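Local structure of aminotransferase (Bacillus subtilis, 6L1O) at residues E52-A57 against G274-A279; K169-N174 against I201-D206; T323-A328 against H365-M370. The protein transfers amino groups with pyridoxal-5'-phosphate as cofactor and takes part in the biosynthesis of the dipeptide antibiotic bacilysin. All blocks are in the same frame, centred on the assembly; numbering follows the deposited sequence.

Contact 1: residues E52-A57 against G274-A279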
loop_
_atom_site.group_PDB
_atom_site.type_symbol
_atom_site.label_atom_id
_atom_site.label_comp_id
_atom_site.label_asym_id
_atom_site.label_seq_id
_atom_site.Cartn_x
_atom_site.Cartn_y
_atom_site.Cartn_z
ATOM N N GLU B 52 15.325 13.918 -10.940
ATOM C CA GLU B 52 16.028 14.949 -10.190
ATOM C C GLU B 52 15.180 15.596 -9.114
ATOM O O GLU B 52 15.708 15.977 -8.088
ATOM C CB GLU B 52 16.579 16.042 -11.106
ATOM C CG GLU B 52 17.727 15.556 -11.969
ATOM C CD GLU B 52 18.890 14.913 -11.203
ATOM O OE1 GLU B 52 19.283 15.409 -10.088
ATOM O OE2 GLU B 52 19.399 13.887 -11.732
ATOM N N ALA B 53 13.869 15.657 -9.319
ATOM C CA ALA B 53 12.980 16.167 -8.282
ATOM C C ALA B 53 12.930 15.210 -7.067
ATOM O O ALA B 53 12.968 15.671 -5.912
ATOM C CB ALA B 53 11.604 16.452 -8.853
ATOM N N LEU B 54 12.915 13.889 -7.299
ATOM C CA LEU B 54 13.077 12.945 -6.233
ATOM C C LEU B 54 14.400 13.120 -5.484
ATOM O O LEU B 54 14.417 13.185 -4.241
ATOM C CB LEU B 54 12.955 11.494 -6.692
ATOM C CG LEU B 54 13.220 10.395 -5.657
ATOM C CD1 LEU B 54 12.241 10.413 -4.487
ATOM C CD2 LEU B 54 13.207 9.000 -6.317
ATOM N N ARG B 55 15.508 13.232 -6.243
ATOM C CA ARG B 55 16.808 13.289 -5.647
ATOM C C ARG B 55 16.960 14.544 -4.749
ATOM O O ARG B 55 17.511 14.418 -3.676
ATOM C CB ARG B 55 17.883 13.265 -6.716
ATOM C CG ARG B 55 18.073 11.892 -7.288
ATOM C CD ARG B 55 18.862 11.927 -8.579
ATOM N NE ARG B 55 19.970 12.871 -8.523
ATOM C CZ ARG B 55 21.150 12.601 -8.030
ATOM N NH1 ARG B 55 21.411 11.387 -7.574
ATOM N NH2 ARG B 55 22.068 13.531 -8.022
ATOM N N GLU B 56 16.431 15.680 -5.189
ATOM C CA GLU B 56 16.446 16.924 -4.431
ATOM C C GLU B 56 15.552 16.861 -3.199
ATOM O O GLU B 56 15.931 17.303 -2.118
ATOM C CB GLU B 56 16.031 18.093 -5.316
ATOM C CG GLU B 56 16.153 19.458 -4.674
ATOM C CD GLU B 56 17.619 19.901 -4.379
ATOM O OE1 GLU B 56 18.572 19.271 -4.883
ATOM O OE2 GLU B 56 17.833 20.882 -3.611
ATOM N N ALA B 57 14.370 16.299 -3.370
ATOM C CA ALA B 57 13.382 16.205 -2.292
ATOM C C ALA B 57 13.850 15.346 -1.172
ATOM O O ALA B 57 13.572 15.615 0.000
ATOM C CB ALA B 57 12.109 15.657 -2.857
ATOM N N GLY B 274 7.496 11.789 0.991
ATOM C CA GLY B 274 7.333 13.098 0.362
ATOM C C GLY B 274 8.293 13.330 -0.804
ATOM O O GLY B 274 8.028 14.156 -1.650
ATOM N N GLY B 275 9.397 12.596 -0.842
ATOM C CA GLY B 275 10.307 12.660 -1.982
ATOM C C GLY B 275 9.587 12.187 -3.229
ATOM O O GLY B 275 9.702 12.792 -4.282
ATOM N N LEU B 276 8.823 11.106 -3.086
ATOM C CA LEU B 276 7.964 10.618 -4.158
ATOM C C LEU B 276 6.863 11.607 -4.535
ATOM O O LEU B 276 6.559 11.791 -5.684
ATOM C CB LEU B 276 7.371 9.268 -3.770
ATOM C CG LEU B 276 8.328 8.068 -3.726
ATOM C CD1 LEU B 276 7.544 6.874 -3.215
ATOM C CD2 LEU B 276 8.901 7.783 -5.102
ATOM N N GLN B 277 6.246 12.234 -3.543
ATOM C CA GLN B 277 5.201 13.210 -3.812
ATOM C C GLN B 277 5.715 14.395 -4.601
ATOM O O GLN B 277 5.030 14.903 -5.470
ATOM C CB GLN B 277 4.520 13.671 -2.505
ATOM C CG GLN B 277 3.880 12.501 -1.730
ATOM C CD GLN B 277 2.955 12.957 -0.626
ATOM O OE1 GLN B 277 2.026 13.756 -0.856
ATOM N NE2 GLN B 277 3.214 12.465 0.589
ATOM N N GLN B 278 6.911 14.867 -4.265
ATOM C CA GLN B 278 7.511 15.958 -4.965
ATOM C C GLN B 278 7.849 15.552 -6.407
ATOM O O GLN B 278 7.667 16.316 -7.310
ATOM C CB GLN B 278 8.785 16.412 -4.228
ATOM C CG GLN B 278 9.481 17.572 -4.864
ATOM C CD GLN B 278 10.335 18.398 -3.875
ATOM O OE1 GLN B 278 9.975 18.556 -2.717
ATOM N NE2 GLN B 278 11.469 18.919 -4.350
ATOM N N ALA B 279 8.293 14.321 -6.617
ATOM C CA ALA B 279 8.515 13.851 -7.997
ATOM C C ALA B 279 7.214 13.806 -8.766
ATOM O O ALA B 279 7.156 14.158 -9.961
ATOM C CB ALA B 279 9.190 12.484 -7.973
#
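Two helices of this class I aminotransferase, 48-57 and 274-285, pack closely, Ala53 and Ala57 set against Gly275, Gln278 and Ala279, while the end of Leu54 reaches in from the flank. Residues 52-57 and 274-279 run roughly antiparallel, the directions of these short segments 144° apart. Their axes come within 7.7 Å, which suits alanine and glycine. On each side two small residues stand four positions apart, Ala53 and Ala57 against Gly275 and Ala279, which puts them on the same flank of their helix. The methyl CB of Ala57 lies 3.6 Å from Gly275 CA, where no side chain intervenes. At the other end CB of Ala53 meets CA of Ala279 at 4.1 Å.

Leu54 supplies the bulk. Its CG is anti to the backbone N (chi1 175°), and the branch CD1 rests on the bare backbone of Gly275, 3.4 Å from its carbonyl carbon. The same CD1 approaches Leu276 CD2 at 4.3 Å. Gln278 reaches across with an extended chain and lays its amide against Ala57, the methyl CB being 3.4 Å from CD of Gln278 and nearly as close to OE1 and NE2. Trp246 touches Leu54, Leu276 and Ala279. Phe273 of the second subunit packs on Leu54, and Leu276 meets Leu276 of that subunit, so the helix pair forms part of the dimer interface.

With no polar bond joining the two segments, and Ala53 O too far from Gln278 NE2 (3.9 Å) to make one, the association rests on dispersion and on the burial of small apolar surfaces.

Contact 2: residues K169-N174 against I201-D206. With PLP (pyridoxal-5'-phosphate), chain E.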
loop_
_atom_site.group_PDB
_atom_site.type_symbol
_atom_site.label_atom_id
_atom_site.label_comp_id
_atom_site.label_asym_id
_atom_site.label_seq_id
_atom_site.Cartn_x
_atom_site.Cartn_y
_atom_site.Cartn_z
ATOM N N LYS B 169 -23.795 -2.331 -7.503
ATOM C CA LYS B 169 -23.340 -1.141 -6.761
ATOM C C LYS B 169 -22.099 -0.460 -7.301
ATOM O O LYS B 169 -21.810 0.672 -6.934
ATOM C CB LYS B 169 -23.154 -1.492 -5.320
ATOM C CG LYS B 169 -24.424 -1.950 -4.624
ATOM C CD LYS B 169 -25.598 -0.955 -4.701
ATOM C CE LYS B 169 -25.303 0.362 -3.952
ATOM N NZ LYS B 169 -25.939 1.564 -4.615
ATOM N N LEU B 170 -21.421 -1.108 -8.236
ATOM C CA LEU B 170 -20.198 -0.564 -8.801
ATOM C C LEU B 170 -20.015 -1.049 -10.217
ATOM O O LEU B 170 -20.279 -2.202 -10.525
ATOM C CB LEU B 170 -19.020 -0.972 -7.966
ATOM C CG LEU B 170 -17.675 -0.321 -8.387
ATOM C CD1 LEU B 170 -17.008 0.418 -7.254
ATOM C CD2 LEU B 170 -16.771 -1.363 -8.936
ATOM N N MET B 171 -19.560 -0.144 -11.070
ATOM C CA MET B 171 -19.178 -0.463 -12.396
ATOM C C MET B 171 -17.742 0.034 -12.708
ATOM O O MET B 171 -17.415 1.136 -12.386
ATOM C CB MET B 171 -20.150 0.229 -13.360
ATOM C CG MET B 171 -19.742 0.048 -14.848
ATOM S SD MET B 171 -20.905 0.757 -16.016
ATOM C CE MET B 171 -20.801 2.459 -15.787
ATOM N N PHE B 172 -16.983 -0.779 -13.416
ATOM C CA PHE B 172 -15.689 -0.373 -14.020
ATOM C C PHE B 172 -15.787 -0.068 -15.492
ATOM O O PHE B 172 -16.392 -0.828 -16.263
ATOM C CB PHE B 172 -14.649 -1.498 -13.837
ATOM C CG PHE B 172 -14.162 -1.648 -12.429
ATOM C CD1 PHE B 172 -13.485 -0.611 -11.807
ATOM C CD2 PHE B 172 -14.329 -2.839 -11.759
ATOM C CE1 PHE B 172 -13.032 -0.741 -10.483
ATOM C CE2 PHE B 172 -13.850 -2.997 -10.464
ATOM C CZ PHE B 172 -13.194 -1.961 -9.840
ATOM N N LEU B 173 -15.150 1.021 -15.917
ATOM C CA LEU B 173 -14.934 1.279 -17.297
ATOM C C LEU B 173 -13.447 1.685 -17.489
ATOM O O LEU B 173 -12.851 2.236 -16.593
ATOM C CB LEU B 173 -15.864 2.409 -17.765
ATOM C CG LEU B 173 -17.372 2.171 -17.638
ATOM C CD1 LEU B 173 -18.103 3.494 -17.873
ATOM C CD2 LEU B 173 -17.807 1.110 -18.595
ATOM N N ASN B 174 -12.897 1.443 -18.665
ATOM C CA ASN B 174 -11.504 1.685 -18.941
ATOM C C ASN B 174 -11.272 2.158 -20.374
ATOM O O ASN B 174 -11.217 1.336 -21.282
ATOM C CB ASN B 174 -10.742 0.390 -18.659
ATOM C CG ASN B 174 -9.301 0.434 -19.052
ATOM O OD1 ASN B 174 -8.793 -0.504 -19.620
ATOM N ND2 ASN B 174 -8.629 1.530 -18.761
ATOM N N ILE B 201 -25.490 3.273 -9.145
ATOM C CA ILE B 201 -24.260 2.493 -9.320
ATOM C C ILE B 201 -23.077 3.466 -9.202
ATOM O O ILE B 201 -23.077 4.507 -9.820
ATOM C CB ILE B 201 -24.248 1.805 -10.691
ATOM C CG1 ILE B 201 -25.566 1.028 -10.877
ATOM C CG2 ILE B 201 -23.035 0.842 -10.805
ATOM C CD1 ILE B 201 -25.746 0.336 -12.209
ATOM N N HIS B 202 -22.099 3.126 -8.373
ATOM C CA HIS B 202 -20.864 3.873 -8.295
ATOM C C HIS B 202 -19.977 3.532 -9.505
ATOM O O HIS B 202 -19.688 2.359 -9.773
ATOM C CB HIS B 202 -20.115 3.556 -7.019
ATOM C CG HIS B 202 -20.871 3.879 -5.768
ATOM N ND1 HIS B 202 -21.384 2.904 -4.935
ATOM C CD2 HIS B 202 -21.181 5.057 -5.201
ATOM C CE1 HIS B 202 -21.995 3.477 -3.916
ATOM N NE2 HIS B 202 -21.844 4.784 -4.035
ATOM N N LEU B 203 -19.513 4.562 -10.176
ATOM C CA LEU B 203 -18.769 4.406 -11.434
ATOM C C LEU B 203 -17.274 4.745 -11.254
ATOM O O LEU B 203 -16.961 5.847 -10.909
ATOM C CB LEU B 203 -19.384 5.314 -12.479
ATOM C CG LEU B 203 -19.199 4.963 -13.962
ATOM C CD1 LEU B 203 -20.042 5.886 -14.841
ATOM C CD2 LEU B 203 -17.724 5.016 -14.378
ATOM N N ILE B 204 -16.384 3.781 -11.498
ATOM C CA ILE B 204 -14.968 4.022 -11.423
ATOM C C ILE B 204 -14.418 3.957 -12.828
ATOM O O ILE B 204 -14.480 2.898 -13.473
ATOM C CB ILE B 204 -14.214 3.020 -10.505
ATOM C CG1 ILE B 204 -14.698 3.120 -9.025
ATOM C CG2 ILE B 204 -12.689 3.211 -10.548
ATOM C CD1 ILE B 204 -14.710 4.535 -8.450
ATOM N N HIS B 205 -13.855 5.075 -13.295
ATOM C CA HIS B 205 -13.244 5.029 -14.617
ATOM C C HIS B 205 -11.739 4.892 -14.483
ATOM O O HIS B 205 -11.110 5.706 -13.783
ATOM C CB HIS B 205 -13.578 6.265 -15.415
ATOM C CG HIS B 205 -12.963 6.267 -16.774
ATOM N ND1 HIS B 205 -12.067 7.220 -17.179
ATOM C CD2 HIS B 205 -13.052 5.380 -17.779
ATOM C CE1 HIS B 205 -11.652 6.943 -18.390
ATOM N NE2 HIS B 205 -12.238 5.830 -18.778
ATOM N N ASP B 206 -11.180 3.905 -15.154
ATOM C CA ASP B 206 -9.764 3.600 -15.074
ATOM C C ASP B 206 -9.103 4.378 -16.250
ATOM O O ASP B 206 -9.259 4.002 -17.425
ATOM C CB ASP B 206 -9.549 2.083 -15.163
ATOM C CG ASP B 206 -8.103 1.654 -14.981
ATOM O OD1 ASP B 206 -7.192 2.516 -14.949
ATOM O OD2 ASP B 206 -7.860 0.425 -14.881
HETATM N N1 PLP E . -5.421 -0.032 -15.255
HETATM C C2 PLP E . -5.089 -0.675 -16.390
HETATM C C2A PLP E . -6.136 -1.214 -17.320
HETATM C C3 PLP E . -3.704 -0.962 -16.685
HETATM O O3 PLP E . -3.295 -1.636 -17.766
HETATM C C4 PLP E . -2.754 -0.423 -15.780
HETATM C C4A PLP E . -1.387 -1.046 -15.917
HETATM C C5 PLP E . -3.188 0.275 -14.578
HETATM C C6 PLP E . -4.548 0.471 -14.393
HETATM C C5A PLP E . -2.229 0.928 -13.627
HETATM O O4P PLP E . -1.394 0.100 -12.944
HETATM P P PLP E . -0.493 0.696 -11.716
HETATM O O1P PLP E . -0.810 -0.188 -10.563
HETATM O O2P PLP E . -0.763 2.170 -11.499
HETATM O O3P PLP E . 0.921 0.526 -12.195
#
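Segments 169-174 and 201-206 carry neighbouring parallel strands of the large mixed sheet, the second beginning at His202, linked through helix 186-199 as a beta-alpha-beta crossover. Five backbone bonds join them in alternation: His202 N to Lys169 O, Met171 N to His202 O, Ile204 N to Met171 O, Leu173 N to Ile204 O, and Asp206 N to Leu173 O. Lys169 O also takes a weak bond from His202 ND1, 3.0 Å long and bent to 129°, with the oxygen at the edge of the imidazole. The ring's NE2 pairs with Thr4 N of the second subunit.

Apolar contacts divide between the two faces. On that of Met171, Leu173 and Leu203, the side chains of Met171 and Leu203 run side by side. A bend at chi3 (68°) brings Met171 CE to 3.5 Å from Leu203 CG, tighter than usual, while Leu173 CD1 meets Leu203 CD2. Ala192 of helix 186-199 packs on both leucines. On the other face, branched Ile204 touches two neighbours: its CG1 is 4.0 Å from Leu170 CD1 and its CB 3.9 Å from Phe172 CD1. Helix 103-114 covers this side, and Tyr131 stacks on Phe172.

The polar side chains that face the cofactor, Asn174 and Asp206, stand at the C-terminal ends. Asn174 ND2 donates to Asp206 O at 2.9 Å, the oxygen lying in the amide plane but the donor standing above the carbonyl plane. Asn174 OD1 accepts from Asn178 N, so both ends of the amide are used. Asp206 OD2 is hydrogen-bonded to Tyr131 OH, a role that suits a carboxylate. Consistent with the aspartate that faces the pyridine nitrogen in this fold type, OD2 of Asp206 lies 2.5 Å from N1 of pyridoxal-5'-phosphate.

Contact 3: residues T323-A328 against H365-M370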
loop_
_atom_site.group_PDB
_atom_site.type_symbol
_atom_site.label_atom_id
_atom_site.label_comp_id
_atom_site.label_asym_id
_atom_site.label_seq_id
_atom_site.Cartn_x
_atom_site.Cartn_y
_atom_site.Cartn_z
ATOM N N THR B 323 -3.822 3.668 -26.222
ATOM C CA THR B 323 -2.902 2.728 -25.547
ATOM C C THR B 323 -1.707 2.281 -26.422
ATOM O O THR B 323 -1.656 2.573 -27.587
ATOM C CB THR B 323 -3.587 1.448 -25.046
ATOM O OG1 THR B 323 -3.601 0.438 -26.072
ATOM C CG2 THR B 323 -4.985 1.714 -24.508
ATOM N N PHE B 324 -0.806 1.491 -25.852
ATOM C CA PHE B 324 0.301 0.929 -26.600
ATOM C C PHE B 324 0.119 -0.537 -26.897
ATOM O O PHE B 324 1.094 -1.245 -27.072
ATOM C CB PHE B 324 1.658 1.186 -25.971
ATOM C CG PHE B 324 1.743 0.953 -24.476
ATOM C CD1 PHE B 324 1.460 -0.295 -23.905
ATOM C CD2 PHE B 324 2.080 1.993 -23.644
ATOM C CE1 PHE B 324 1.584 -0.516 -22.546
ATOM C CE2 PHE B 324 2.224 1.778 -22.270
ATOM C CZ PHE B 324 1.975 0.516 -21.732
ATOM N N TYR B 325 -1.133 -0.976 -26.946
ATOM C CA TYR B 325 -1.457 -2.376 -27.211
ATOM C C TYR B 325 -2.037 -2.542 -28.630
ATOM O O TYR B 325 -2.788 -1.683 -29.091
ATOM C CB TYR B 325 -2.490 -2.895 -26.196
ATOM C CG TYR B 325 -2.037 -2.838 -24.801
ATOM C CD1 TYR B 325 -0.938 -3.584 -24.367
ATOM C CD2 TYR B 325 -2.699 -2.047 -23.861
ATOM C CE1 TYR B 325 -0.486 -3.505 -23.069
ATOM C CE2 TYR B 325 -2.244 -1.994 -22.544
ATOM C CZ TYR B 325 -1.168 -2.716 -22.150
ATOM O OH TYR B 325 -0.695 -2.660 -20.849
ATOM N N VAL B 326 -1.661 -3.626 -29.290
ATOM C CA VAL B 326 -2.303 -4.043 -30.543
ATOM C C VAL B 326 -3.126 -5.292 -30.230
ATOM O O VAL B 326 -2.634 -6.227 -29.640
ATOM C CB VAL B 326 -1.258 -4.337 -31.650
ATOM C CG1 VAL B 326 -1.931 -4.821 -32.969
ATOM C CG2 VAL B 326 -0.393 -3.108 -31.912
ATOM N N TRP B 327 -4.405 -5.266 -30.574
ATOM C CA TRP B 327 -5.352 -6.391 -30.311
ATOM C C TRP B 327 -5.527 -7.145 -31.632
ATOM O O TRP B 327 -6.135 -6.608 -32.556
ATOM C CB TRP B 327 -6.653 -5.787 -29.817
ATOM C CG TRP B 327 -7.782 -6.657 -29.345
ATOM C CD1 TRP B 327 -9.070 -6.626 -29.816
ATOM C CD2 TRP B 327 -7.778 -7.621 -28.260
ATOM N NE1 TRP B 327 -9.840 -7.508 -29.112
ATOM C CE2 TRP B 327 -9.074 -8.120 -28.147
ATOM C CE3 TRP B 327 -6.798 -8.079 -27.364
ATOM C CZ2 TRP B 327 -9.430 -9.089 -27.182
ATOM C CZ3 TRP B 327 -7.119 -9.026 -26.439
ATOM C CH2 TRP B 327 -8.453 -9.529 -26.341
ATOM N N ALA B 328 -4.896 -8.317 -31.748
ATOM C CA ALA B 328 -4.726 -9.015 -33.029
ATOM C C ALA B 328 -5.510 -10.332 -33.055
ATOM O O ALA B 328 -5.452 -11.104 -32.098
ATOM C CB ALA B 328 -3.268 -9.365 -33.258
ATOM N N HIS B 365 -8.393 -13.475 -29.826
ATOM C CA HIS B 365 -7.381 -12.417 -30.025
ATOM C C HIS B 365 -6.210 -12.639 -29.101
ATOM O O HIS B 365 -6.286 -13.389 -28.126
ATOM C CB HIS B 365 -7.959 -11.035 -29.725
ATOM C CG HIS B 365 -8.931 -10.553 -30.729
ATOM N ND1 HIS B 365 -10.242 -10.999 -30.761
ATOM C CD2 HIS B 365 -8.813 -9.658 -31.725
ATOM C CE1 HIS B 365 -10.871 -10.417 -31.761
ATOM N NE2 HIS B 365 -10.039 -9.569 -32.335
ATOM N N VAL B 366 -5.110 -11.956 -29.407
ATOM C CA VAL B 366 -3.993 -11.848 -28.508
ATOM C C VAL B 366 -3.709 -10.341 -28.340
ATOM O O VAL B 366 -3.968 -9.540 -29.268
ATOM C CB VAL B 366 -2.749 -12.627 -28.946
ATOM C CG1 VAL B 366 -2.974 -14.121 -28.865
ATOM C CG2 VAL B 366 -2.280 -12.233 -30.354
ATOM N N ARG B 367 -3.172 -9.964 -27.185
ATOM C CA ARG B 367 -2.718 -8.584 -26.938
ATOM C C ARG B 367 -1.202 -8.500 -27.109
ATOM O O ARG B 367 -0.459 -9.324 -26.568
ATOM C CB ARG B 367 -3.082 -8.123 -25.531
ATOM C CG ARG B 367 -2.944 -6.616 -25.356
ATOM C CD ARG B 367 -2.965 -6.216 -23.888
ATOM N NE ARG B 367 -1.833 -6.736 -23.201
ATOM C CZ ARG B 367 -1.529 -6.543 -21.926
ATOM N NH1 ARG B 367 -2.328 -5.839 -21.138
ATOM N NH2 ARG B 367 -0.400 -7.067 -21.448
ATOM N N ILE B 368 -0.751 -7.498 -27.840
ATOM C CA ILE B 368 0.658 -7.398 -28.210
ATOM C C ILE B 368 1.112 -5.993 -27.848
ATOM O O ILE B 368 0.478 -5.033 -28.229
ATOM C CB ILE B 368 0.885 -7.643 -29.729
ATOM C CG1 ILE B 368 0.263 -8.966 -30.204
ATOM C CG2 ILE B 368 2.373 -7.637 -30.089
ATOM C CD1 ILE B 368 0.511 -9.248 -31.690
ATOM N N SER B 369 2.137 -5.880 -27.027
ATOM C CA SER B 369 2.423 -4.539 -26.488
ATOM C C SER B 369 3.602 -3.945 -27.191
ATOM O O SER B 369 4.567 -4.652 -27.506
ATOM C CB SER B 369 2.674 -4.571 -24.992
ATOM O OG SER B 369 3.558 -5.596 -24.720
ATOM N N MET B 370 3.555 -2.655 -27.353
ATOM C CA MET B 370 4.567 -1.952 -28.139
ATOM C C MET B 370 5.570 -1.248 -27.192
ATOM O O MET B 370 6.115 -0.206 -27.530
ATOM C CB MET B 370 3.933 -0.964 -29.042
ATOM C CG MET B 370 2.981 -1.537 -30.069
ATOM S SD MET B 370 3.793 -2.487 -31.331
ATOM C CE MET B 370 3.488 -4.137 -30.770
#
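Arg367 lies flat on Tyr325, its guanidinium 4.1 Å from the ring, centre to centre, with the planes only 7° apart. CE1 of the tyrosine sits over the centre of the guanidinium, and Arg367 CD contributes a CH-pi contact at 3.7 Å from the ring centroid. The bend at chi3 (65°) sets NE above and just outside the CD1-CE1 edge of the Tyr325 ring, 3.5 Å from each of those atoms. An arginine suits this place because its flat cation can stack on an aromatic face while its N-H groups bond at the edges. The opposite face of Tyr325 is met by CD1 of Phe324.

A second flat pair lies farther along. The five-membered ring of Trp327 and the imidazole of His365 form an offset stack, centroids 4.0 Å apart and planes at 3°, while His365 CB stands over the centre of the six-membered ring at 3.5 Å. Tyr325, Arg367 and Trp327 project from one face of an antiparallel sheet in the small domain of the class I aminotransferase fold, where strand 365-369 lies between 325-329 and 353-354; His365 stacks on the tryptophan at its end. Val326 and Ile368, and Ala328 and Val366, are the hydrogen-bonded pairs, each with two backbone bonds. Their apolar side chains turn to the other face, where Ala328 CB meets Ile368 CD1 at 4.1 Å and helix 289-313 packs on Ile368.

Beyond Tyr325 the pairing continues with Met370 N to Phe324 O, 2.9 Å. An ST turn holds the strand entry, Thr323 OG1 accepting from Tyr325 N at 3.0 Å. Farther out, Arg367 NH1 is bonded to Asn178 OD1, which with the stack limits how the guanidinium can turn, and Tyr325 OH pairs with the hydroxyl of Tyr209, a residue of the cofactor pocket.

Contacts 2 and 3 border the cofactor, whereas contact 1 lies at the subunit interface. The centres of contacts 2 and 3 are 23 Å apart, but their nearest atoms are separated by about 7 Å. Asn178 bridges that gap: it is bonded to Asn174 in one contact and Arg367 in the other, and its ND2 also holds the cofactor. From contact 3 the Tyr325 side chain comes to about 4 Å from pyridoxal-5'-phosphate. Contact 1 is remote, about 19 Å from contact 2 and 18 Å from contact 3 by nearest atoms, with Leu276 about 13 Å from the cofactor. Contacts 1 and 2 both touch the second subunit, whose Tyr66 bonds to this pocket's cofactor.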